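Local atomic coordinates of HDLP (histone deacetylase-like protein) (PDB entry 1C3R), a protein that binds zinc and the hydroxamate inhibitor trichostatin A and, as a member of the histone deacetylase family, probably removes acetyl groups from acetylated substrates. Residues L255-L260 against R304-I309. The protein carries 2 engineered substitutions. Sequence-based numbering, arbitrary orientation.
Sequences LGTDPL and RAWTLI. With ZN (zinc ion), chain C.
The indole of W306 is gripped from two directions by the loop that carries a zinc ligand: L255 meets its edge and T257 lies over one face. NE1 of W306 donates a nearly straight hydrogen bond (161°) to the backbone O of L255, 3.0 Å away and close to the indole plane. Above that plane, CG2 of T257 makes a CH-pi contact, 3.7 Å from the centroid of the five-membered ring and displaced toward its nitrogen-bearing rim. With OG1 of T257 set between its backbone N and carbonyl carbon (chi1 60°), CG2 falls anti to that carbonyl carbon, and this methyl, not OG1, lies over the indole; CG2 of T257 also rests 3.8 Å from CB of A305. CD1 of L260 reaches CB of A305 as well, at 3.9 Å, while CD1 of L255 lies 4.3 Å from CG2 of I309. F124, of the central parallel sheet, stacks edge-to-face with W306.

T257 to L260 form a type I beta turn, closed by the bond from L260 N to T257 O. Within this turn D258 binds zinc through OD2 at 1.9 Å, alongside D168 and H170, as in the metal site of arginase-clan deacetylases. The buried indole N-H thus spends its bond on a main-chain carbonyl three residues before the metal ligand, linking helix 299-314 to the zinc-binding loop through a polar anchor set among apolar contacts.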
ATOM      1  N   LEU A 255      -6.252 -13.135  16.789  1.00 17.64           N
ATOM      2  CA  LEU A 255      -5.824 -12.016  17.614  1.00 17.04           C
ATOM      3  C   LEU A 255      -4.647 -11.176  17.147  1.00 21.34           C
ATOM      4  O   LEU A 255      -3.714 -10.955  17.916  1.00 18.73           O
ATOM      5  CB  LEU A 255      -5.519 -12.545  19.015  1.00 14.75           C
ATOM      6  CG  LEU A 255      -6.731 -13.223  19.663  1.00 25.02           C
ATOM      7  CD1 LEU A 255      -6.313 -14.028  20.883  1.00 21.99           C
ATOM      8  CD2 LEU A 255      -7.768 -12.167  20.010  1.00 18.30           C
ATOM      9  N   GLY A 256      -4.691 -10.691  15.909  1.00 22.75           N
ATOM     10  CA  GLY A 256      -3.610  -9.849  15.415  1.00 24.09           C
ATOM     11  C   GLY A 256      -3.490  -8.646  16.335  1.00 24.27           C
ATOM     12  O   GLY A 256      -4.485  -8.150  16.867  1.00 19.15           O
ATOM     13  N   THR A 257      -2.279  -8.163  16.543  1.00 24.14           N
ATOM     14  CA  THR A 257      -2.096  -7.026  17.424  1.00 21.32           C
ATOM     15  C   THR A 257      -2.003  -5.709  16.655  1.00 22.98           C
ATOM     16  O   THR A 257      -1.823  -4.656  17.263  1.00 20.39           O
ATOM     17  CB  THR A 257      -0.830  -7.204  18.277  1.00 17.24           C
ATOM     18  OG1 THR A 257       0.305  -7.316  17.420  1.00 17.48           O
ATOM     19  CG2 THR A 257      -0.921  -8.486  19.123  1.00 15.73           C
ATOM     20  N   ASP A 258      -2.158  -5.744  15.330  1.00 22.20           N
ATOM     21  CA  ASP A 258      -2.043  -4.491  14.576  1.00 26.56           C
ATOM     22  C   ASP A 258      -3.068  -3.386  14.864  1.00 27.87           C
ATOM     23  O   ASP A 258      -2.879  -2.246  14.433  1.00 25.61           O
ATOM     24  CB  ASP A 258      -1.915  -4.724  13.055  1.00 25.06           C
ATOM     25  CG  ASP A 258      -3.006  -5.600  12.474  1.00 29.08           C
ATOM     26  OD1 ASP A 258      -4.098  -5.719  13.072  1.00 29.86           O
ATOM     27  OD2 ASP A 258      -2.778  -6.148  11.373  1.00 33.25           O
ATOM     28  N   PRO A 259      -4.194  -3.704  15.534  1.00 31.06           N
ATOM     29  CA  PRO A 259      -5.144  -2.622  15.827  1.00 30.95           C
ATOM     30  C   PRO A 259      -4.624  -1.672  16.934  1.00 29.06           C
ATOM     31  O   PRO A 259      -5.239  -0.643  17.218  1.00 29.70           O
ATOM     32  CB  PRO A 259      -6.394  -3.385  16.259  1.00 35.06           C
ATOM     33  CG  PRO A 259      -5.802  -4.580  16.944  1.00 35.26           C
ATOM     34  CD  PRO A 259      -4.790  -5.000  15.909  1.00 28.59           C
ATOM     35  N   LEU A 260      -3.496  -2.017  17.552  1.00 22.68           N
ATOM     36  CA  LEU A 260      -2.917  -1.190  18.621  1.00 28.41           C
ATOM     37  C   LEU A 260      -2.364   0.163  18.134  1.00 27.95           C
ATOM     38  O   LEU A 260      -1.850   0.277  17.016  1.00 27.03           O
ATOM     39  CB  LEU A 260      -1.811  -1.970  19.342  1.00 22.47           C
ATOM     40  CG  LEU A 260      -2.217  -3.221  20.129  1.00 20.14           C
ATOM     41  CD1 LEU A 260      -0.979  -3.993  20.541  1.00 22.83           C
ATOM     42  CD2 LEU A 260      -3.027  -2.802  21.367  1.00 20.48           C
ATOM     43  N   ARG A 304       4.142  -7.397  24.353  1.00 27.48           N
ATOM     44  CA  ARG A 304       3.363  -7.054  25.535  1.00 25.46           C
ATOM     45  C   ARG A 304       1.918  -7.512  25.420  1.00 25.46           C
ATOM     46  O   ARG A 304       1.377  -8.111  26.351  1.00 24.23           O
ATOM     47  CB  ARG A 304       3.409  -5.544  25.810  1.00 21.31           C
ATOM     48  CG  ARG A 304       4.799  -4.985  26.142  1.00 25.98           C
ATOM     49  CD  ARG A 304       4.646  -3.568  26.705  1.00 27.87           C
ATOM     50  NE  ARG A 304       3.750  -2.818  25.840  1.00 36.76           N
ATOM     51  CZ  ARG A 304       3.082  -1.732  26.189  1.00 30.79           C
ATOM     52  NH1 ARG A 304       3.195  -1.230  27.412  1.00 30.11           N
ATOM     53  NH2 ARG A 304       2.274  -1.163  25.309  1.00 36.07           N
ATOM     54  N   ALA A 305       1.298  -7.250  24.276  1.00 22.22           N
ATOM     55  CA  ALA A 305      -0.095  -7.631  24.075  1.00 26.70           C
ATOM     56  C   ALA A 305      -0.332  -9.126  24.224  1.00 25.54           C
ATOM     57  O   ALA A 305      -1.215  -9.547  24.970  1.00 24.17           O
ATOM     58  CB  ALA A 305      -0.580  -7.162  22.708  1.00 28.14           C
ATOM     59  N   TRP A 306       0.440  -9.938  23.514  1.00 25.66           N
ATOM     60  CA  TRP A 306       0.240 -11.373  23.625  1.00 28.01           C
ATOM     61  C   TRP A 306       0.642 -11.915  24.990  1.00 27.93           C
ATOM     62  O   TRP A 306       0.164 -12.973  25.399  1.00 28.58           O
ATOM     63  CB  TRP A 306       0.956 -12.139  22.496  1.00 18.66           C
ATOM     64  CG  TRP A 306       0.259 -12.006  21.170  1.00 21.80           C
ATOM     65  CD1 TRP A 306      -1.060 -11.709  20.967  1.00 20.24           C
ATOM     66  CD2 TRP A 306       0.818 -12.250  19.872  1.00 24.88           C
ATOM     67  NE1 TRP A 306      -1.359 -11.752  19.626  1.00 24.18           N
ATOM     68  CE2 TRP A 306      -0.223 -12.082  18.930  1.00 23.98           C
ATOM     69  CE3 TRP A 306       2.097 -12.597  19.412  1.00 23.26           C
ATOM     70  CZ2 TRP A 306      -0.025 -12.246  17.552  1.00 24.30           C
ATOM     71  CZ3 TRP A 306       2.295 -12.761  18.041  1.00 23.89           C
ATOM     72  CH2 TRP A 306       1.236 -12.584  17.128  1.00 24.12           C
ATOM     73  N   THR A 307       1.510 -11.202  25.703  1.00 26.76           N
ATOM     74  CA  THR A 307       1.886 -11.651  27.041  1.00 22.81           C
ATOM     75  C   THR A 307       0.654 -11.516  27.934  1.00 26.54           C
ATOM     76  O   THR A 307       0.414 -12.356  28.807  1.00 25.34           O
ATOM     77  CB  THR A 307       3.061 -10.820  27.638  1.00 25.54           C
ATOM     78  OG1 THR A 307       4.281 -11.149  26.959  1.00 22.73           O
ATOM     79  CG2 THR A 307       3.234 -11.115  29.122  1.00 24.03           C
ATOM     80  N   LEU A 308      -0.135 -10.465  27.706  1.00 21.65           N
ATOM     81  CA  LEU A 308      -1.348 -10.251  28.492  1.00 21.41           C
ATOM     82  C   LEU A 308      -2.288 -11.423  28.208  1.00 25.18           C
ATOM     83  O   LEU A 308      -2.820 -12.044  29.130  1.00 21.35           O
ATOM     84  CB  LEU A 308      -2.019  -8.915  28.120  1.00 19.20           C
ATOM     85  CG  LEU A 308      -1.215  -7.634  28.394  1.00 21.31           C
ATOM     86  CD1 LEU A 308      -2.033  -6.416  27.986  1.00 21.75           C
ATOM     87  CD2 LEU A 308      -0.847  -7.542  29.866  1.00 19.26           C
ATOM     88  N   ILE A 309      -2.461 -11.746  26.931  1.00 21.74           N
ATOM     89  CA  ILE A 309      -3.317 -12.852  26.533  1.00 19.23           C
ATOM     90  C   ILE A 309      -2.875 -14.144  27.214  1.00 23.97           C
ATOM     91  O   ILE A 309      -3.690 -14.866  27.784  1.00 21.38           O
ATOM     92  CB  ILE A 309      -3.283 -13.064  24.996  1.00 19.63           C
ATOM     93  CG1 ILE A 309      -3.828 -11.824  24.288  1.00 20.80           C
ATOM     94  CG2 ILE A 309      -4.106 -14.281  24.614  1.00 19.54           C
ATOM     95  CD1 ILE A 309      -5.263 -11.507  24.650  1.00 20.08           C
TER
HETATM   96 ZN    ZN C 501      -3.732  -6.879   9.853  1.00 32.54          ZN